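Local coordinates for protein CCMAN5 (Cellulosimicrobium cellulans, PDB 2XSG) that hydrolyses alpha-mannosidic linkages as a calcium-containing family 92 glycoside hydrolase, and can probably uncover mannose-6-phosphate on yeast-made glycoproteins, at residues Tyr113-Gly118 / Ile134-Ala139; Asp525-Glu530 / Trp620-Ala625; Leu539-Trp544 / Arg568-Glu573. All blocks are in the same frame, centred on the assembly; numbering follows the deposited sequence.

Interaction 1: residues Tyr113-Gly118 / Ile134-Ala139; sequences YSVGLG and IEAEVA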
loop_
_atom_site.group_PDB
_atom_site.type_symbol
_atom_site.label_atom_id
_atom_site.label_comp_id
_atom_site.label_asym_id
_atom_site.label_seq_id
_atom_site.Cartn_x
_atom_site.Cartn_y
_atom_site.Cartn_z
ATOM N N TYR A 113 -9.314 -9.828 -15.239
ATOM C CA TYR A 113 -9.340 -8.693 -16.155
ATOM C C TYR A 113 -9.564 -9.178 -17.600
ATOM O O TYR A 113 -9.005 -10.196 -18.011
ATOM C CB TYR A 113 -8.049 -7.879 -16.030
ATOM C CG TYR A 113 -7.898 -6.805 -17.080
ATOM C CD1 TYR A 113 -7.412 -7.121 -18.357
ATOM C CD2 TYR A 113 -8.211 -5.487 -16.802
ATOM C CE1 TYR A 113 -7.259 -6.155 -19.324
ATOM C CE2 TYR A 113 -8.061 -4.500 -17.767
ATOM C CZ TYR A 113 -7.582 -4.845 -19.028
ATOM O OH TYR A 113 -7.449 -3.889 -20.003
ATOM N N SER A 114 -10.397 -8.465 -18.358
ATOM C CA SER A 114 -10.680 -8.858 -19.745
ATOM C C SER A 114 -10.727 -7.624 -20.653
ATOM O O SER A 114 -11.164 -6.539 -20.224
ATOM C CB SER A 114 -11.982 -9.680 -19.835
ATOM O OG SER A 114 -12.080 -10.654 -18.784
ATOM N N VAL A 115 -10.247 -7.787 -21.893
ATOM C CA VAL A 115 -10.175 -6.693 -22.875
ATOM C C VAL A 115 -10.158 -7.252 -24.304
ATOM O O VAL A 115 -9.592 -8.335 -24.573
ATOM C CB VAL A 115 -8.929 -5.785 -22.649
ATOM C CG1 VAL A 115 -7.601 -6.544 -22.912
ATOM C CG2 VAL A 115 -8.999 -4.502 -23.511
ATOM N N GLY A 116 -10.825 -6.539 -25.199
ATOM C CA GLY A 116 -10.739 -6.828 -26.622
ATOM C C GLY A 116 -9.619 -6.009 -27.228
ATOM O O GLY A 116 -9.642 -4.779 -27.180
ATOM N N LEU A 117 -8.619 -6.701 -27.765
ATOM C CA LEU A 117 -7.458 -6.055 -28.358
ATOM C C LEU A 117 -7.568 -6.106 -29.866
ATOM O O LEU A 117 -7.940 -7.139 -30.415
ATOM C CB LEU A 117 -6.166 -6.752 -27.901
ATOM C CG LEU A 117 -5.875 -6.790 -26.397
ATOM C CD1 LEU A 117 -4.669 -7.738 -26.086
ATOM C CD2 LEU A 117 -5.652 -5.369 -25.859
ATOM N N GLY A 118 -7.280 -4.986 -30.529
ATOM C CA GLY A 118 -7.218 -4.956 -31.979
ATOM C C GLY A 118 -6.135 -5.891 -32.475
ATOM O O GLY A 118 -5.018 -5.932 -31.924
ATOM N N ILE A 134 -8.443 -9.758 -30.924
ATOM C CA ILE A 134 -7.907 -10.744 -30.011
ATOM C C ILE A 134 -8.600 -10.516 -28.662
ATOM O O ILE A 134 -8.352 -9.508 -27.983
ATOM C CB ILE A 134 -6.372 -10.645 -29.841
ATOM C CG1 ILE A 134 -5.642 -10.787 -31.195
ATOM C CG2 ILE A 134 -5.887 -11.690 -28.841
ATOM C CD1 ILE A 134 -4.167 -10.366 -31.136
ATOM N N GLU A 135 -9.493 -11.435 -28.299
ATOM C CA GLU A 135 -10.229 -11.323 -27.041
ATOM C C GLU A 135 -9.323 -11.902 -25.968
ATOM O O GLU A 135 -8.936 -13.051 -26.048
ATOM C CB GLU A 135 -11.563 -12.083 -27.097
ATOM C CG GLU A 135 -12.582 -11.552 -28.143
ATOM C CD GLU A 135 -13.300 -10.260 -27.722
ATOM O OE1 GLU A 135 -12.992 -9.671 -26.650
ATOM O OE2 GLU A 135 -14.189 -9.821 -28.481
ATOM N N ALA A 136 -8.954 -11.079 -24.997
ATOM C CA ALA A 136 -8.042 -11.496 -23.955
ATOM C C ALA A 136 -8.768 -11.535 -22.618
ATOM O O ALA A 136 -9.416 -10.575 -22.220
ATOM C CB ALA A 136 -6.870 -10.563 -23.892
ATOM N N GLU A 137 -8.643 -12.661 -21.930
ATOM C CA GLU A 137 -9.123 -12.786 -20.568
ATOM C C GLU A 137 -7.973 -13.299 -19.680
ATOM O O GLU A 137 -7.310 -14.278 -20.023
ATOM C CB GLU A 137 -10.259 -13.797 -20.510
ATOM C CG GLU A 137 -11.562 -13.383 -21.175
ATOM C CD GLU A 137 -12.480 -14.568 -21.367
ATOM O OE1 GLU A 137 -13.410 -14.731 -20.574
ATOM O OE2 GLU A 137 -12.235 -15.377 -22.284
ATOM N N VAL A 138 -7.733 -12.627 -18.556
ATOM C CA VAL A 138 -6.830 -13.146 -17.526
ATOM C C VAL A 138 -7.556 -13.252 -16.172
ATOM O O VAL A 138 -8.524 -12.516 -15.907
ATOM C CB VAL A 138 -5.528 -12.298 -17.395
ATOM C CG1 VAL A 138 -4.742 -12.322 -18.710
ATOM C CG2 VAL A 138 -5.832 -10.826 -17.014
ATOM N N ALA A 139 -7.106 -14.198 -15.341
ATOM C CA ALA A 139 -7.505 -14.282 -13.943
ATOM C C ALA A 139 -6.283 -14.658 -13.100
ATOM O O ALA A 139 -5.261 -15.079 -13.651
ATOM C CB ALA A 139 -8.606 -15.313 -13.763
HETATM O O HOH W 1 -10.878 -12.550 -17.169
#
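Y113 lays its CB against CG2 of V138, 3.8 Å away, and the same methyl sits at the edge of the tyrosine ring, near its plane. CG of Y113 is anti to the backbone N (chi1 171°), and the phenol finishes at E106, to which its OH is hydrogen-bonded. CG2 of V138 occupies the crowded position between its own N and carbonyl carbon and also lies close to the carbonyl oxygen of Y113. Further along this face, L117 CD1 and V115 CG1 each come within 4.2 Å of A136 CB, while L117 and I134 pair more loosely through their CB atoms. I59 and F62 of strand 58-63 pack on the same apolar face.

The strands 113-118 and 134-139 run antiparallel. Three hydrogen-bonded pairs, Y113 with V138, V115 with A136 and L117 with I134, contribute six N-H to O=C bonds; that from V138 N to Y113 O measures 2.8 Å and is nearly straight at 175°. On the other face, S114 OG touches E137 CG, and a water bridges S114 OG to V138 O, donating to the carbonyl over 2.7 Å. The carboxylate of E137 goes on to a salt bridge with R148 of strand 144-150. E135, bent at chi2 (-76°), brings OE1 to 3.6 Å from CA of G116.

The ladder thus separates two chemistries within the antiparallel sheet of the N-terminal domain: a buried, largely apolar face, and a polar one where water and charge are accommodated.

Interaction 2: residues Asp525-Glu530 / Trp620-Ala625; sequences DHAKFE and WNRYIA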
loop_
_atom_site.group_PDB
_atom_site.type_symbol
_atom_site.label_atom_id
_atom_site.label_comp_id
_atom_site.label_asym_id
_atom_site.label_seq_id
_atom_site.Cartn_x
_atom_site.Cartn_y
_atom_site.Cartn_z
ATOM N N ASP A 525 10.780 28.780 7.197
ATOM C CA ASP A 525 9.343 28.922 6.949
ATOM C C ASP A 525 8.686 27.580 7.270
ATOM O O ASP A 525 8.923 26.582 6.575
ATOM C CB ASP A 525 9.096 29.325 5.479
ATOM C CG ASP A 525 7.605 29.390 5.099
ATOM O OD1 ASP A 525 6.717 29.214 5.939
ATOM O OD2 ASP A 525 7.314 29.614 3.914
ATOM N N HIS A 526 7.856 27.553 8.313
ATOM C CA HIS A 526 7.270 26.298 8.806
ATOM C C HIS A 526 6.211 25.706 7.845
ATOM O O HIS A 526 5.768 24.549 8.013
ATOM C CB HIS A 526 6.673 26.515 10.201
ATOM C CG HIS A 526 7.699 26.707 11.281
ATOM N ND1 HIS A 526 8.372 27.898 11.474
ATOM C CD2 HIS A 526 8.163 25.855 12.228
ATOM C CE1 HIS A 526 9.212 27.769 12.489
ATOM N NE2 HIS A 526 9.106 26.535 12.964
ATOM N N ALA A 527 5.810 26.497 6.848
ATOM C CA ALA A 527 4.808 26.055 5.880
ATOM C C ALA A 527 5.423 25.707 4.520
ATOM O O ALA A 527 4.716 25.300 3.602
ATOM C CB ALA A 527 3.724 27.112 5.732
ATOM N N LYS A 528 6.737 25.867 4.393
ATOM C CA LYS A 528 7.411 25.603 3.125
ATOM C C LYS A 528 7.709 24.120 2.957
ATOM O O LYS A 528 8.352 23.521 3.805
ATOM C CB LYS A 528 8.721 26.399 3.015
ATOM C CG LYS A 528 9.506 26.032 1.752
ATOM C CD LYS A 528 10.638 26.970 1.455
ATOM C CE LYS A 528 11.339 26.526 0.174
ATOM N NZ LYS A 528 12.719 27.096 0.106
ATOM N N PHE A 529 7.257 23.548 1.843
ATOM C CA PHE A 529 7.514 22.143 1.505
ATOM C C PHE A 529 9.022 21.875 1.397
ATOM O O PHE A 529 9.754 22.593 0.703
ATOM C CB PHE A 529 6.790 21.789 0.198
ATOM C CG PHE A 529 6.777 20.319 -0.141
ATOM C CD1 PHE A 529 5.888 19.445 0.479
ATOM C CD2 PHE A 529 7.620 19.816 -1.139
ATOM C CE1 PHE A 529 5.847 18.074 0.124
ATOM C CE2 PHE A 529 7.594 18.448 -1.492
ATOM C CZ PHE A 529 6.712 17.586 -0.857
ATOM N N GLU A 530 9.472 20.865 2.133
ATOM C CA GLU A 530 10.870 20.428 2.152
ATOM C C GLU A 530 11.925 21.452 2.607
ATOM O O GLU A 530 13.091 21.367 2.238
ATOM C CB GLU A 530 11.244 19.737 0.828
ATOM C CG GLU A 530 10.457 18.446 0.670
ATOM C CD GLU A 530 10.867 17.616 -0.528
ATOM O OE1 GLU A 530 11.211 18.213 -1.563
ATOM O OE2 GLU A 530 10.810 16.358 -0.435
ATOM N N TRP A 620 -10.240 22.069 0.726
ATOM C CA TRP A 620 -9.110 22.866 0.252
ATOM C C TRP A 620 -7.821 22.064 0.306
ATOM O O TRP A 620 -7.497 21.452 1.323
ATOM C CB TRP A 620 -8.952 24.134 1.086
ATOM C CG TRP A 620 -9.911 25.199 0.678
ATOM C CD1 TRP A 620 -10.947 25.707 1.426
ATOM C CD2 TRP A 620 -9.948 25.877 -0.581
ATOM N NE1 TRP A 620 -11.602 26.675 0.710
ATOM C CE2 TRP A 620 -11.021 26.797 -0.526
ATOM C CE3 TRP A 620 -9.165 25.817 -1.744
ATOM C CZ2 TRP A 620 -11.333 27.650 -1.596
ATOM C CZ3 TRP A 620 -9.482 26.660 -2.811
ATOM C CH2 TRP A 620 -10.559 27.563 -2.729
ATOM N N ASN A 621 -7.105 22.061 -0.813
ATOM C CA ASN A 621 -5.823 21.375 -0.908
ATOM C C ASN A 621 -4.723 22.310 -1.349
ATOM O O ASN A 621 -4.741 22.814 -2.475
ATOM C CB ASN A 621 -5.924 20.168 -1.833
ATOM C CG ASN A 621 -6.664 19.026 -1.182
ATOM O OD1 ASN A 621 -6.059 18.191 -0.514
ATOM N ND2 ASN A 621 -7.990 19.027 -1.308
ATOM N N ARG A 622 -3.797 22.567 -0.425
ATOM C CA ARG A 622 -2.646 23.419 -0.678
ATOM C C ARG A 622 -1.441 22.616 -1.165
ATOM O O ARG A 622 -0.676 23.079 -2.022
ATOM C CB ARG A 622 -2.274 24.233 0.578
ATOM C CG ARG A 622 -0.970 25.038 0.424
ATOM C CD ARG A 622 -0.672 25.963 1.602
ATOM N NE ARG A 622 0.656 26.581 1.456
ATOM C CZ ARG A 622 1.229 27.399 2.342
ATOM N NH1 ARG A 622 0.603 27.768 3.452
ATOM N NH2 ARG A 622 2.440 27.872 2.096
ATOM N N TYR A 623 -1.277 21.408 -0.638
ATOM C CA TYR A 623 -0.064 20.643 -0.907
ATOM C C TYR A 623 -0.244 19.398 -1.785
ATOM O O TYR A 623 -1.226 18.671 -1.666
ATOM C CB TYR A 623 0.602 20.247 0.411
ATOM C CG TYR A 623 1.035 21.425 1.279
ATOM C CD1 TYR A 623 0.217 21.894 2.306
ATOM C CD2 TYR A 623 2.271 22.031 1.101
ATOM C CE1 TYR A 623 0.614 22.951 3.123
ATOM C CE2 TYR A 623 2.670 23.104 1.900
ATOM C CZ TYR A 623 1.837 23.551 2.910
ATOM O OH TYR A 623 2.224 24.600 3.718
ATOM N N ILE A 624 0.733 19.179 -2.666
ATOM C CA ILE A 624 0.901 17.904 -3.393
ATOM C C ILE A 624 1.981 17.103 -2.671
ATOM O O ILE A 624 2.474 17.547 -1.639
ATOM C CB ILE A 624 1.234 18.115 -4.918
ATOM C CG1 ILE A 624 2.340 19.165 -5.114
ATOM C CG2 ILE A 624 -0.041 18.514 -5.691
ATOM C CD1 ILE A 624 2.856 19.285 -6.552
ATOM N N ALA A 625 2.326 15.923 -3.177
ATOM C CA ALA A 625 3.209 15.009 -2.458
ATOM C C ALA A 625 4.665 15.129 -2.877
ATOM O O ALA A 625 5.523 14.452 -2.325
ATOM C CB ALA A 625 2.723 13.571 -2.587
#
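D525 opens a type I beta turn that runs to K528, and its side chain helps to shape it: OD1 accepts from the backbone N of A527 at 3.0 Å, an Asx turn, with the N-H arriving from above the carboxylate plane. D525 OD2 remains 5.5 Å from R622 NH2, so any attraction between these opposite charges acts without contact.

A527 carries the polar part of the interface. Its carbonyl oxygen receives a short hydrogen bond from Y623 OH, 2.6 Å, with the donor in the carbonyl plane and on a lone pair; seen from the tyrosine, this oxygen lies at the ring edge. The A527 methyl meets the same hydroxyl at 3.6 Å and also touches the guanidinium of R622. That guanidinium lies beneath the phenol oxygen, with Y623 OH 3.3 Å above its plane and over its centre. The nearby positive charge probably polarises the hydroxyl and favours its donation to A527 O. R622 is extended from CG to NE, CG being anti to the backbone N (chi1 174°), and its NH2 forms a salt bridge with E638.

F529, with CG anti to its N (chi1 -170°), turns its ring toward the end of segment 620-625. CZ lies 3.7 Å from A625 O, which sits at the ring edge, whereas CD1 only grazes Y623 CD2 at 4.5 Å.

A625 lies close to the bound calcium, its side chain about 5 Å away. In the catalytic domain, the contact thus joins the loop between strand 508-512 and helix 539-542 to strand 618-623, an outermost strand of a small antiparallel sheet, paired with strand 638-646.

Interaction 3: residues Leu539-Trp544 / Arg568-Glu573; sequences LWQYHW and RHMFGE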
loop_
_atom_site.group_PDB
_atom_site.type_symbol
_atom_site.label_atom_id
_atom_site.label_comp_id
_atom_site.label_asym_id
_atom_site.label_seq_id
_atom_site.Cartn_x
_atom_site.Cartn_y
_atom_site.Cartn_z
ATOM N N LEU A 539 7.422 21.711 8.182
ATOM C CA LEU A 539 7.556 21.675 9.640
ATOM C C LEU A 539 6.202 21.556 10.370
ATOM O O LEU A 539 6.082 20.769 11.297
ATOM C CB LEU A 539 8.393 22.853 10.154
ATOM C CG LEU A 539 9.876 22.746 9.766
ATOM C CD1 LEU A 539 10.543 24.094 9.760
ATOM C CD2 LEU A 539 10.638 21.766 10.648
ATOM N N TRP A 540 5.185 22.303 9.935
ATOM C CA TRP A 540 3.832 22.158 10.505
ATOM C C TRP A 540 3.317 20.718 10.422
ATOM O O TRP A 540 2.632 20.249 11.335
ATOM C CB TRP A 540 2.838 23.061 9.814
ATOM C CG TRP A 540 2.761 24.457 10.348
ATOM C CD1 TRP A 540 3.359 25.558 9.836
ATOM C CD2 TRP A 540 2.014 24.898 11.493
ATOM N NE1 TRP A 540 3.045 26.663 10.593
ATOM C CE2 TRP A 540 2.218 26.283 11.613
ATOM C CE3 TRP A 540 1.210 24.247 12.437
ATOM C CZ2 TRP A 540 1.635 27.043 12.628
ATOM C CZ3 TRP A 540 0.621 25.007 13.447
ATOM C CH2 TRP A 540 0.849 26.394 13.532
ATOM N N GLN A 541 3.642 20.031 9.328
ATOM C CA GLN A 541 3.167 18.661 9.098
ATOM C C GLN A 541 3.985 17.656 9.936
ATOM O O GLN A 541 3.427 16.776 10.610
ATOM C CB GLN A 541 3.208 18.337 7.596
ATOM C CG GLN A 541 2.179 19.158 6.779
ATOM C CD GLN A 541 2.503 19.259 5.290
ATOM O OE1 GLN A 541 3.473 18.664 4.807
ATOM N NE2 GLN A 541 1.676 20.016 4.544
ATOM N N TYR A 542 5.305 17.808 9.903
ATOM C CA TYR A 542 6.197 17.019 10.749
ATOM C C TYR A 542 6.113 17.353 12.237
ATOM O O TYR A 542 6.498 16.527 13.071
ATOM C CB TYR A 542 7.640 17.163 10.279
ATOM C CG TYR A 542 8.052 16.204 9.206
ATOM C CD1 TYR A 542 7.828 16.479 7.853
ATOM C CD2 TYR A 542 8.699 15.027 9.536
ATOM C CE1 TYR A 542 8.235 15.581 6.858
ATOM C CE2 TYR A 542 9.105 14.128 8.558
ATOM C CZ TYR A 542 8.878 14.414 7.230
ATOM O OH TYR A 542 9.304 13.490 6.308
ATOM N N HIS A 543 5.623 18.543 12.588
ATOM C CA HIS A 543 5.457 18.914 14.003
ATOM C C HIS A 543 4.794 17.821 14.873
ATOM O O HIS A 543 5.222 17.572 16.021
ATOM C CB HIS A 543 4.704 20.242 14.168
ATOM C CG HIS A 543 4.546 20.654 15.603
ATOM N ND1 HIS A 543 3.338 20.611 16.262
ATOM C CD2 HIS A 543 5.460 21.044 16.524
ATOM C CE1 HIS A 543 3.505 20.986 17.519
ATOM N NE2 HIS A 543 4.786 21.249 17.705
ATOM N N TRP A 544 3.770 17.180 14.307
ATOM C CA TRP A 544 2.908 16.221 14.997
ATOM C C TRP A 544 3.454 14.784 14.945
ATOM O O TRP A 544 2.778 13.854 15.386
ATOM C CB TRP A 544 1.476 16.261 14.409
ATOM C CG TRP A 544 0.937 17.659 14.242
ATOM C CD1 TRP A 544 0.868 18.382 13.084
ATOM C CD2 TRP A 544 0.401 18.503 15.277
ATOM N NE1 TRP A 544 0.320 19.630 13.335
ATOM C CE2 TRP A 544 0.036 19.730 14.672
ATOM C CE3 TRP A 544 0.204 18.342 16.661
ATOM C CZ2 TRP A 544 -0.519 20.788 15.399
ATOM C CZ3 TRP A 544 -0.333 19.398 17.385
ATOM C CH2 TRP A 544 -0.682 20.610 16.750
ATOM N N ARG A 568 -6.270 24.454 15.268
ATOM C CA ARG A 568 -7.153 25.290 14.472
ATOM C C ARG A 568 -6.445 25.980 13.304
ATOM O O ARG A 568 -6.971 25.986 12.205
ATOM C CB ARG A 568 -7.918 26.285 15.356
ATOM C CG ARG A 568 -8.794 25.570 16.403
ATOM C CD ARG A 568 -9.537 26.520 17.329
ATOM N NE ARG A 568 -10.575 27.223 16.581
ATOM C CZ ARG A 568 -11.869 26.909 16.577
ATOM N NH1 ARG A 568 -12.330 25.916 17.305
ATOM N NH2 ARG A 568 -12.700 27.618 15.842
ATOM N N HIS A 569 -5.260 26.543 13.537
ATOM C CA HIS A 569 -4.469 27.175 12.476
ATOM C C HIS A 569 -3.993 26.163 11.415
ATOM O O HIS A 569 -3.999 26.472 10.213
ATOM C CB HIS A 569 -3.254 27.899 13.067
ATOM C CG HIS A 569 -2.618 28.870 12.123
ATOM N ND1 HIS A 569 -3.230 30.045 11.743
ATOM C CD2 HIS A 569 -1.428 28.841 11.478
ATOM C CE1 HIS A 569 -2.444 30.700 10.906
ATOM N NE2 HIS A 569 -1.342 29.994 10.730
ATOM N N MET A 570 -3.590 24.970 11.863
ATOM C CA MET A 570 -3.210 23.851 10.966
ATOM C C MET A 570 -4.247 23.590 9.871
ATOM O O MET A 570 -3.910 23.242 8.734
ATOM C CB MET A 570 -3.031 22.571 11.776
ATOM C CG MET A 570 -2.500 21.377 10.977
ATOM S SD MET A 570 -0.724 21.553 10.767
ATOM C CE MET A 570 -0.350 20.099 9.791
ATOM N N PHE A 571 -5.512 23.752 10.223
ATOM C CA PHE A 571 -6.606 23.517 9.285
ATOM C C PHE A 571 -7.310 24.771 8.768
ATOM O O PHE A 571 -8.410 24.678 8.205
ATOM C CB PHE A 571 -7.596 22.514 9.888
ATOM C CG PHE A 571 -7.076 21.132 9.887
ATOM C CD1 PHE A 571 -7.456 20.236 8.891
ATOM C CD2 PHE A 571 -6.153 20.727 10.847
ATOM C CE1 PHE A 571 -6.934 18.945 8.871
ATOM C CE2 PHE A 571 -5.629 19.448 10.830
ATOM C CZ PHE A 571 -6.016 18.559 9.837
ATOM N N GLY A 572 -6.664 25.925 8.928
ATOM C CA GLY A 572 -7.193 27.207 8.445
ATOM C C GLY A 572 -8.599 27.533 8.922
ATOM O O GLY A 572 -9.378 28.123 8.182
ATOM N N GLU A 573 -8.923 27.153 10.156
ATOM C CA GLU A 573 -10.284 27.350 10.704
ATOM C C GLU A 573 -10.723 28.820 10.776
ATOM O O GLU A 573 -11.924 29.130 10.675
ATOM C CB GLU A 573 -10.414 26.702 12.089
ATOM C CG GLU A 573 -10.523 25.188 12.060
ATOM C CD GLU A 573 -11.867 24.684 11.528
ATOM O OE1 GLU A 573 -12.852 25.449 11.513
ATOM O OE2 GLU A 573 -11.938 23.513 11.104
#
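A thioether serves as hydrogen-bond acceptor here: W544 NE1 points at M570 SD over 3.4 Å, a weak bond but a fairly straight one at 162°. The two side chains meet tip to tip, and the sulfur lies at the edge of the indole, near its plane. M570 reaches this position with CG anti to the backbone N and a bend at chi2 (79°), which carries SD in between the two indoles. SD passes W540 CE3 at 3.7 Å in an oblique approach, the two side chains sliding past each other in opposite directions. The terminal methyl CE goes deeper, to 3.4 Å from the carbonyl oxygen of W540, and rests against CG of Q541 at 4.0 Å. Q541 turns its amide elsewhere, donating from NE2 to L583 O.

At the six-membered ring of W540, CZ2 meets H569 CD2 at 3.7 Å and lies at the edge of the imidazole, near its plane. It is an oblique pairing with the planes inclined at 45°, and beyond H569 the cluster is continued by W501, whose ring stacks on that of H569.

Helix 560-570 stops exactly here. G572, with positive phi, is the C-prime residue of a Schellman motif, in which E573 N bonds to R568 O and G572 N to H569 O. The contact is a Met-aromatic cluster, with one methionine sulfur shared by two indoles where two catalytic-domain helices approach each other.

How the interactions relate
From the N terminus, interaction 1 comes first, closing a short excursion of 15 residues between neighbouring strands of the N-terminal domain. It is complete before the catalytic-domain contacts begin, and its centre lies about 42 Å from that of interaction 2 and about 48 Å from that of interaction 3. Interaction 2 then closes a much longer loop, from 525-530 to 620-625, and both segments of interaction 3 fall within it. These two contacts adjoin: H526 O and W540 N probably form a hydrogen bond at 3.0 Å, and Y623 packs on Q541. Helix 539-542 thereby links the end of helix 560-570 to strand 618-623 near the calcium site.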